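PDB 5EFZ: ethyl acetate hydrolase from Pseudomonas veronii, which hydrolyses ethyl acetate to ethanol and acetate during the breakdown of short-chain methyl ketones such as 2-butanone. Local coordinates for residues Pro117-Val122 and Leu266-Trp271. Numbering follows the deposited sequence.
Sequences PGFANV and LLTMAW. With EDO (1,2-ethanediol), chain L.
Asn121 lies flat over the indole of Trp271, and following it outward from the backbone shows how. Its CB sits above the six-membered ring, 3.5 Å from the centroid and 9° off the normal, in a CH-pi contact. Chi1 of -71° sets CG beside the backbone N, so the amide carbon continues over the indole to meet CE2 of Trp271 at 3.6 Å. At the tip OD1 lies over the five-membered ring, while ND2 reaches just past the rim beside CE2 and CZ2, and the amide plane is tilted only 7° from the ring: an amide-pi stack, for which a short planar side chain is well suited. Trp271 CG is anti to its own N, which carries the indole out from the helix toward the loop, and the ring's edge near CE3 meets Val122 O at 3.4 Å; Arg275 adds a cation-pi contact. An alanine in place of Trp271 would probably cost Asn121 its stacking surface and loosen this end of the loop. In the alpha/beta-hydrolase fold of this esterase, the contact joins the loop that leads from strand 92-96 into helix 124-139 to helix 263-274, away from Ser151, the probable nucleophile. Water fills in between the two backbones: one molecule accepts from Val122 N and donates to Thr268 O at 2.7 Å, while another bridges Ala120 O and Thr268 OG1. Threonine suits this position by its two branches, the hydroxyl reaching that water and bonding Asn264 O one turn back, the methyl CG2 resting 3.9 Å from Phe119 CD2. An ethanediol, probably from the crystallisation liquor, donates through O2 to Phe119 O.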
loop_
_atom_site.group_PDB
_atom_site.type_symbol
_atom_site.label_atom_id
_atom_site.label_comp_id
_atom_site.label_asym_id
_atom_site.label_seq_id
_atom_site.Cartn_x
_atom_site.Cartn_y
_atom_site.Cartn_z
ATOM N N PRO A 117 5.595 26.418 -12.094
ATOM C CA PRO A 117 5.514 26.398 -10.626
ATOM C C PRO A 117 4.538 27.446 -10.119
ATOM O O PRO A 117 4.070 27.343 -8.988
ATOM C CB PRO A 117 6.946 26.772 -10.169
ATOM C CG PRO A 117 7.793 26.627 -11.346
ATOM C CD PRO A 117 6.944 26.804 -12.559
ATOM N N GLY A 118 4.263 28.462 -10.932
ATOM C CA GLY A 118 3.318 29.504 -10.543
ATOM C C GLY A 118 1.838 29.107 -10.587
ATOM O O GLY A 118 0.990 29.869 -10.112
ATOM N N PHE A 119 1.519 27.941 -11.151
ATOM C CA PHE A 119 0.103 27.560 -11.339
ATOM C C PHE A 119 -0.620 27.475 -10.000
ATOM O O PHE A 119 -0.035 27.093 -8.984
ATOM C CB PHE A 119 -0.035 26.232 -12.082
ATOM C CG PHE A 119 -1.406 26.044 -12.736
ATOM C CD1 PHE A 119 -1.778 26.835 -13.826
ATOM C CD2 PHE A 119 -2.310 25.095 -12.246
ATOM C CE1 PHE A 119 -3.034 26.693 -14.453
ATOM C CE2 PHE A 119 -3.586 24.915 -12.875
ATOM C CZ PHE A 119 -3.947 25.723 -13.974
ATOM N N ALA A 120 -1.883 27.868 -9.994
ATOM C CA ALA A 120 -2.631 28.002 -8.742
ATOM C C ALA A 120 -3.023 26.652 -8.153
ATOM O O ALA A 120 -3.029 25.635 -8.845
ATOM C CB ALA A 120 -3.896 28.855 -8.966
ATOM N N ASN A 121 -3.333 26.649 -6.858
ATOM C CA ASN A 121 -3.882 25.462 -6.223
ATOM C C ASN A 121 -5.350 25.367 -6.616
ATOM O O ASN A 121 -6.129 26.243 -6.275
ATOM C CB ASN A 121 -3.710 25.540 -4.704
ATOM C CG ASN A 121 -2.268 25.381 -4.286
ATOM O OD1 ASN A 121 -1.507 24.651 -4.925
ATOM N ND2 ASN A 121 -1.887 26.050 -3.214
ATOM N N VAL A 122 -5.698 24.323 -7.371
ATOM C CA VAL A 122 -7.057 24.145 -7.861
ATOM C C VAL A 122 -7.761 23.041 -7.049
ATOM O O VAL A 122 -7.159 22.005 -6.731
ATOM C CB VAL A 122 -7.049 23.791 -9.353
ATOM C CG1 VAL A 122 -8.470 23.598 -9.892
ATOM C CG2 VAL A 122 -6.329 24.893 -10.152
ATOM N N LEU A 266 1.080 16.790 -12.701
ATOM C CA LEU A 266 0.767 15.726 -11.757
ATOM C C LEU A 266 0.605 16.291 -10.327
ATOM O O LEU A 266 -0.291 15.863 -9.579
ATOM C CB LEU A 266 1.862 14.632 -11.778
ATOM C CG LEU A 266 1.963 13.868 -13.102
ATOM C CD1 LEU A 266 3.109 12.845 -13.039
ATOM C CD2 LEU A 266 0.642 13.142 -13.391
ATOM N N LEU A 267 1.458 17.235 -9.951
ATOM C CA LEU A 267 1.383 17.824 -8.602
ATOM C C LEU A 267 0.090 18.645 -8.442
ATOM O O LEU A 267 -0.522 18.657 -7.364
ATOM C CB LEU A 267 2.614 18.707 -8.321
ATOM C CG LEU A 267 3.971 17.973 -8.282
ATOM C CD1 LEU A 267 5.073 18.969 -7.877
ATOM C CD2 LEU A 267 3.962 16.797 -7.338
ATOM N N THR A 268 -0.344 19.313 -9.510
ATOM C CA THR A 268 -1.620 20.043 -9.450
ATOM C C THR A 268 -2.774 19.078 -9.170
ATOM O O THR A 268 -3.633 19.350 -8.334
ATOM C CB THR A 268 -1.902 20.819 -10.769
ATOM O OG1 THR A 268 -0.831 21.747 -10.991
ATOM C CG2 THR A 268 -3.197 21.614 -10.710
ATOM N N MET A 269 -2.792 17.960 -9.886
ATOM C CA MET A 269 -3.885 17.008 -9.721
ATOM C C MET A 269 -3.773 16.312 -8.376
ATOM O O MET A 269 -4.772 16.074 -7.723
ATOM C CB MET A 269 -3.895 16.012 -10.892
ATOM C CG MET A 269 -4.404 16.674 -12.221
ATOM S SD MET A 269 -4.321 15.502 -13.612
ATOM C CE MET A 269 -2.552 15.506 -13.971
ATOM N N ALA A 270 -2.546 15.996 -7.952
ATOM C CA ALA A 270 -2.333 15.401 -6.644
ATOM C C ALA A 270 -2.804 16.308 -5.482
ATOM O O ALA A 270 -3.442 15.825 -4.528
ATOM C CB ALA A 270 -0.813 15.030 -6.465
ATOM N N TRP A 271 -2.476 17.600 -5.536
ATOM C CA TRP A 271 -2.892 18.539 -4.476
ATOM C C TRP A 271 -4.419 18.558 -4.399
ATOM O O TRP A 271 -5.028 18.594 -3.322
ATOM C CB TRP A 271 -2.362 19.964 -4.768
ATOM C CG TRP A 271 -2.575 20.980 -3.650
ATOM C CD1 TRP A 271 -1.658 21.356 -2.683
ATOM C CD2 TRP A 271 -3.741 21.772 -3.426
ATOM N NE1 TRP A 271 -2.209 22.323 -1.868
ATOM C CE2 TRP A 271 -3.486 22.593 -2.306
ATOM C CE3 TRP A 271 -4.986 21.869 -4.071
ATOM C CZ2 TRP A 271 -4.431 23.481 -1.801
ATOM C CZ3 TRP A 271 -5.940 22.749 -3.561
ATOM C CH2 TRP A 271 -5.652 23.551 -2.447
HETATM C C1 EDO L . 2.248 23.568 -10.375
HETATM O O1 EDO L . 1.992 22.377 -9.587
HETATM C C2 EDO L . 2.135 24.891 -9.597
HETATM O O2 EDO L . 1.400 24.843 -8.357
HETATM O O HOH W 1 -0.892 23.749 -9.033
HETATM O O HOH W 2 -4.203 21.883 -7.449
#